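PDB 5X5G: beta-lactamase from Serratia marcescens, which probably hydrolyses the beta-lactam ring of antibiotics to give substituted beta-amino acids, as class A beta-lactamases do, and so underlies antibiotic resistance. Local coordinates for residues 83-88 with 112-117; 107-112 with 189-194. All coordinates share one frame; numbering follows the deposited sequence.

Overall arrangement
Contact 1 (83-88 with 112-117) and contact 2 (107-112 with 189-194) have centres about 13 Å apart and share Asp112, the N-cap of helix 113-123, in the short link that follows helix 100-109. Along the chain their segments alternate: 83-88, then 107-112 running straight into 112-117, and finally 189-194. Contact 1 joins the starts of helices 86-90 and 113-123, and contact 2 packs the end of helix 100-109 on the end of helix 182-193, beside strand 212-218 of the five-stranded sheet. They meet where Trp84 NE1 bonds to His110 O. Each also bonds to the bound OP0, contact 1 through Asn113 and contact 2 through Ser111, so both border the probable active site.

Contact 1: 83-88 with 112-117; sequences TWSPLK and DNNGCD. With OP0 ((2S,5R)-N-(2-aminoethoxy)-1-formyl-5-[(sulfooxy)amino]piperidine-2-carboxamide), chain F; SO4 (sulfate ion), chain C.
Ser85 and Asp112, whose CA atoms stand 4.7 Å apart, bring two helix starts together, and Asn113 N bonds to Trp84 O at 3.0 Å. The Asp112 carboxylate serves both helices. A chi1 of -163° swings it away from its own backbone N; OD2 accepts from Leu87 N at 2.7 Å, nearly along the C-O axis, and from Ser85 OG at 2.8 Å on the syn side, 21° out of the carboxylate plane, while OD1 accepts Gly115 N as the N-cap of helix 113-123. Ser85 OG also accepts twice: from Lys88 N, capping helix 86-90, and from Asn114 ND2 at 3.0 Å, which bonds to Gln80 O as well. Two acceptors hold the Asn113 amide in rotation through ND2: Thr83 OG1 at 2.7 Å, close to the amide plane, and O9 of OP0 at 3.2 Å. Its OD1 accepts Lys50 NZ. The Trp84 indole lies between Pro86 CD, offset toward the rim of one face, and C6 and N16 of OP0 on the opposite face, its NE1 bonded to His110 O. Ser111, Asp112 and Asn113 are consistent with the SDN motif of class A beta-lactamases, its aspartate accepting from backbone NH groups at the starts of two helices and its asparagine facing the ligand.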
# COMPACT_ATOMS: atom_id res chain seq x y z
N THR A 83 1.92 -2.38 -3.34
CA THR A 83 0.93 -1.32 -3.49
C THR A 83 -0.24 -1.39 -2.45
O THR A 83 -0.52 -2.46 -1.87
CB THR A 83 0.42 -1.33 -4.93
OG1 THR A 83 -0.30 -0.15 -5.19
CG2 THR A 83 -0.47 -2.56 -5.20
N TRP A 84 -0.90 -0.26 -2.17
CA TRP A 84 -2.07 -0.26 -1.31
C TRP A 84 -3.13 -1.18 -1.90
O TRP A 84 -3.63 -0.92 -2.99
CB TRP A 84 -2.64 1.14 -1.14
CG TRP A 84 -3.99 1.23 -0.54
CD1 TRP A 84 -5.19 1.17 -1.20
CD2 TRP A 84 -4.32 1.43 0.85
NE1 TRP A 84 -6.22 1.36 -0.33
CE2 TRP A 84 -5.73 1.44 0.95
CE3 TRP A 84 -3.57 1.47 2.04
CZ2 TRP A 84 -6.40 1.57 2.16
CZ3 TRP A 84 -4.23 1.56 3.23
CH2 TRP A 84 -5.63 1.64 3.29
N SER A 85 -3.52 -2.20 -1.12
CA SER A 85 -4.50 -3.23 -1.57
C SER A 85 -5.11 -4.03 -0.41
O SER A 85 -4.68 -5.14 -0.10
CB SER A 85 -3.91 -4.14 -2.62
OG SER A 85 -4.84 -5.08 -3.12
N PRO A 86 -6.22 -3.54 0.10
CA PRO A 86 -7.03 -4.37 0.99
C PRO A 86 -7.44 -5.69 0.34
O PRO A 86 -7.49 -6.68 1.05
CB PRO A 86 -8.25 -3.47 1.30
CG PRO A 86 -7.75 -2.08 1.09
CD PRO A 86 -6.75 -2.17 -0.03
N LEU A 87 -7.62 -5.76 -1.00
CA LEU A 87 -7.94 -7.07 -1.61
C LEU A 87 -6.86 -8.06 -1.35
O LEU A 87 -7.14 -9.23 -1.11
CB LEU A 87 -8.12 -7.02 -3.13
CG LEU A 87 -9.46 -6.50 -3.53
CD1 LEU A 87 -9.49 -6.25 -5.03
CD2 LEU A 87 -10.58 -7.41 -3.07
N LYS A 88 -5.64 -7.64 -1.61
CA LYS A 88 -4.53 -8.54 -1.45
C LYS A 88 -4.41 -9.02 -0.01
O LYS A 88 -4.13 -10.18 0.24
CB LYS A 88 -3.23 -7.90 -1.89
CG LYS A 88 -2.04 -8.79 -1.63
CD LYS A 88 -0.93 -8.52 -2.58
CE LYS A 88 0.22 -9.49 -2.28
NZ LYS A 88 0.01 -10.83 -2.91
N ASP A 112 -8.58 0.37 -3.69
CA ASP A 112 -7.66 -0.69 -4.00
C ASP A 112 -6.92 -0.44 -5.31
O ASP A 112 -7.55 -0.26 -6.39
CB ASP A 112 -8.35 -2.05 -4.00
CG ASP A 112 -7.38 -3.19 -3.90
OD1 ASP A 112 -6.76 -3.48 -4.91
OD2 ASP A 112 -7.28 -3.82 -2.83
N ASN A 113 -5.58 -0.48 -5.25
CA ASN A 113 -4.75 -0.27 -6.47
C ASN A 113 -4.75 -1.45 -7.42
O ASN A 113 -4.78 -1.27 -8.67
CB ASN A 113 -3.28 0.09 -6.12
CG ASN A 113 -3.13 1.55 -5.68
OD1 ASN A 113 -4.01 2.38 -5.94
ND2 ASN A 113 -2.01 1.88 -4.98
N ASN A 114 -4.76 -2.65 -6.86
CA ASN A 114 -4.90 -3.85 -7.68
C ASN A 114 -6.25 -3.95 -8.34
O ASN A 114 -6.34 -4.30 -9.51
CB ASN A 114 -4.61 -5.08 -6.83
CG ASN A 114 -3.13 -5.20 -6.51
OD1 ASN A 114 -2.30 -4.98 -7.39
ND2 ASN A 114 -2.78 -5.51 -5.28
N GLY A 115 -7.32 -3.75 -7.59
CA GLY A 115 -8.64 -3.71 -8.18
C GLY A 115 -8.75 -2.76 -9.34
O GLY A 115 -9.28 -3.08 -10.40
N CYS A 116 -8.17 -1.58 -9.18
CA CYS A 116 -8.11 -0.58 -10.23
C CYS A 116 -7.54 -1.16 -11.55
O CYS A 116 -8.15 -1.06 -12.64
CB CYS A 116 -7.28 0.59 -9.76
SG CYS A 116 -7.04 1.86 -11.02
N ASP A 117 -6.36 -1.77 -11.45
CA ASP A 117 -5.71 -2.31 -12.64
C ASP A 117 -6.36 -3.54 -13.21
O ASP A 117 -6.41 -3.71 -14.42
CB ASP A 117 -4.21 -2.54 -12.39
CG ASP A 117 -3.43 -1.22 -12.31
OD1 ASP A 117 -4.05 -0.11 -12.33
OD2 ASP A 117 -2.20 -1.30 -12.05
C1 OP0 F . -4.77 6.54 -4.43
O8 OP0 F . -4.61 7.76 -4.52
N14 OP0 F . -3.89 5.77 -3.96
C2 OP0 F . -2.58 6.23 -3.55
C3 OP0 F . -1.56 5.42 -4.27
N15 OP0 F . -0.41 5.24 -3.62
O9 OP0 F . -1.81 5.04 -5.42
C7 OP0 F . -4.21 4.43 -3.61
C6 OP0 F . -4.36 4.41 -2.11
C5 OP0 F . -3.01 4.78 -1.50
C4 OP0 F . -2.50 6.13 -2.03
N16 OP0 F . -5.53 5.23 -1.67
S17 OP0 F . -6.32 7.44 -1.21
O10 OP0 F . -5.19 6.45 -1.24
O13 OP0 F . -5.93 8.80 -1.07
O12 OP0 F . -7.03 7.11 -0.02
O11 OP0 F . -7.16 7.22 -2.57
N21 OP0 F . 2.69 5.57 -6.85
C22 OP0 F . 1.75 6.21 -5.90
C23 OP0 F . 1.76 5.58 -4.50
O24 OP0 F . 0.63 4.74 -4.29
S SO4 C . 2.86 -12.00 -2.05
O1 SO4 C . 4.06 -12.86 -2.08
O2 SO4 C . 2.73 -11.38 -0.69
O3 SO4 C . 3.00 -11.01 -3.15
O4 SO4 C . 1.65 -12.82 -2.33

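Contact 2: 107-112 with 189-194; sequences TVSHSD and LNTMIE. With OP0 ((2S,5R)-N-(2-aminoethoxy)-1-formyl-5-[(sulfooxy)amino]piperidine-2-carboxamide), chain F.
Ser109, in the last turn of helix 100-109, meets the last turn of helix 182-193, its CA lying 5.9 Å from that of Thr191. Ser109 CB passes the backbone oxygen of Thr191 and lies 3.9 Å from Glu194 O. Chi1 of -59° sets OG anti to the carbonyl carbon, and there the hydroxyl donates to Thr191 O at 2.6 Å, arriving tilted 32° from the carbonyl plane. The same OG rests 3.3 Å from Thr191 CG2 and accepts a hydrogen bond from a water. That water gives its other hydrogen to Glu194 OE1 at 2.7 Å, so the exposed carboxylate is linked to the serine at the outer border of the contact. This is helix-end packing within the helical part of the class A beta-lactamase fold, next to strand 212-218, against which Met192 also packs through Ala213. One residue earlier, Val108 crosses Thr191 at about a right angle: CB and CG1 both press on Thr191 CG2, the former at 3.6 Å, and CG1 reaches Met192 CG at 4.0 Å. Thr191 OG1 is turned to Phe187 O in its own helix, which leaves the methyl to face Val108 and Ser109. Beyond helix 100-109 the chain continues to Ser111, whose OG donates to O11 of the OP0 sulfate at 2.7 Å and is also bonded to Lys215 NZ.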
# COMPACT_ATOMS: atom_id res chain seq x y z
N THR A 107 -12.22 -1.22 -4.97
CA THR A 107 -11.54 -0.21 -5.79
C THR A 107 -11.97 1.21 -5.45
O THR A 107 -11.12 2.11 -5.33
CB THR A 107 -11.68 -0.50 -7.31
OG1 THR A 107 -11.08 -1.78 -7.62
CG2 THR A 107 -10.94 0.51 -8.14
N VAL A 108 -13.29 1.44 -5.37
CA VAL A 108 -13.79 2.80 -5.14
C VAL A 108 -13.78 3.14 -3.64
O VAL A 108 -13.20 4.18 -3.25
CB VAL A 108 -15.21 2.99 -5.72
CG1 VAL A 108 -15.79 4.32 -5.33
CG2 VAL A 108 -15.15 2.85 -7.22
N SER A 109 -14.44 2.32 -2.81
CA SER A 109 -14.67 2.68 -1.39
C SER A 109 -13.37 2.56 -0.55
O SER A 109 -13.18 3.33 0.39
CB SER A 109 -15.77 1.83 -0.72
OG SER A 109 -16.99 1.97 -1.41
N HIS A 110 -12.54 1.58 -0.87
CA HIS A 110 -11.27 1.35 -0.18
C HIS A 110 -10.00 1.62 -1.01
O HIS A 110 -8.87 1.41 -0.50
CB HIS A 110 -11.24 -0.06 0.38
CG HIS A 110 -12.18 -0.27 1.51
ND1 HIS A 110 -13.52 -0.53 1.31
CD2 HIS A 110 -11.99 -0.23 2.85
CE1 HIS A 110 -14.11 -0.67 2.49
NE2 HIS A 110 -13.21 -0.46 3.44
N SER A 111 -10.18 2.24 -2.16
CA SER A 111 -9.09 2.68 -3.06
C SER A 111 -8.10 1.59 -3.46
O SER A 111 -6.89 1.84 -3.52
CB SER A 111 -8.34 3.88 -2.43
OG SER A 111 -7.97 4.79 -3.43
N ASP A 112 -8.58 0.37 -3.69
CA ASP A 112 -7.66 -0.69 -4.00
C ASP A 112 -6.92 -0.44 -5.31
O ASP A 112 -7.55 -0.26 -6.39
CB ASP A 112 -8.35 -2.05 -4.00
CG ASP A 112 -7.38 -3.19 -3.90
OD1 ASP A 112 -6.76 -3.48 -4.91
OD2 ASP A 112 -7.28 -3.82 -2.83
N LEU A 189 -23.26 5.10 -6.65
CA LEU A 189 -23.53 6.13 -5.65
C LEU A 189 -23.39 5.59 -4.25
O LEU A 189 -22.69 6.18 -3.41
CB LEU A 189 -24.91 6.78 -5.84
CG LEU A 189 -25.27 7.91 -4.87
CD1 LEU A 189 -24.21 9.00 -4.81
CD2 LEU A 189 -26.61 8.51 -5.30
N ASN A 190 -24.00 4.45 -3.98
CA ASN A 190 -23.88 3.82 -2.66
C ASN A 190 -22.40 3.62 -2.34
O ASN A 190 -21.96 3.81 -1.21
CB ASN A 190 -24.58 2.47 -2.62
CG ASN A 190 -26.09 2.60 -2.50
OD1 ASN A 190 -26.59 3.50 -1.86
ND2 ASN A 190 -26.81 1.71 -3.19
N THR A 191 -21.70 3.07 -3.31
CA THR A 191 -20.29 2.72 -3.13
C THR A 191 -19.47 3.99 -2.71
O THR A 191 -18.64 3.95 -1.80
CB THR A 191 -19.78 2.11 -4.46
OG1 THR A 191 -20.46 0.85 -4.71
CG2 THR A 191 -18.33 1.88 -4.41
N MET A 192 -19.77 5.12 -3.35
CA MET A 192 -19.10 6.38 -3.03
C MET A 192 -19.43 6.97 -1.65
O MET A 192 -18.57 7.60 -1.00
CB MET A 192 -19.40 7.40 -4.13
CG MET A 192 -18.76 6.98 -5.43
SD MET A 192 -19.19 8.07 -6.77
CE MET A 192 -18.32 9.56 -6.29
N ILE A 193 -20.65 6.68 -1.16
CA ILE A 193 -21.05 7.07 0.18
C ILE A 193 -20.38 6.17 1.19
O ILE A 193 -20.00 6.62 2.28
CB ILE A 193 -22.59 6.98 0.36
CG1 ILE A 193 -23.27 8.01 -0.56
CG2 ILE A 193 -22.95 7.29 1.79
CD1 ILE A 193 -24.80 7.92 -0.60
N GLU A 194 -20.20 4.90 0.82
CA GLU A 194 -19.62 3.90 1.70
C GLU A 194 -18.11 4.03 1.76
O GLU A 194 -17.46 3.27 2.44
CB GLU A 194 -19.98 2.50 1.20
CG GLU A 194 -21.37 1.98 1.56
CD GLU A 194 -21.87 0.86 0.63
OE1 GLU A 194 -21.11 0.36 -0.25
OE2 GLU A 194 -23.07 0.53 0.73
C1 OP0 F . -4.77 6.54 -4.43
O8 OP0 F . -4.61 7.76 -4.52
N14 OP0 F . -3.89 5.77 -3.96
C2 OP0 F . -2.58 6.23 -3.55
C3 OP0 F . -1.56 5.42 -4.27
N15 OP0 F . -0.41 5.24 -3.62
O9 OP0 F . -1.81 5.04 -5.42
C7 OP0 F . -4.21 4.43 -3.61
C6 OP0 F . -4.36 4.41 -2.11
C5 OP0 F . -3.01 4.78 -1.50
C4 OP0 F . -2.50 6.13 -2.03
N16 OP0 F . -5.53 5.23 -1.67
S17 OP0 F . -6.32 7.44 -1.21
O10 OP0 F . -5.19 6.45 -1.24
O13 OP0 F . -5.93 8.80 -1.07
O12 OP0 F . -7.03 7.11 -0.02
O11 OP0 F . -7.16 7.22 -2.57
N21 OP0 F . 2.69 5.57 -6.85
C22 OP0 F . 1.75 6.21 -5.90
C23 OP0 F . 1.76 5.58 -4.50
O24 OP0 F . 0.63 4.74 -4.29
O HOH W 1 -18.57 -0.32 -0.84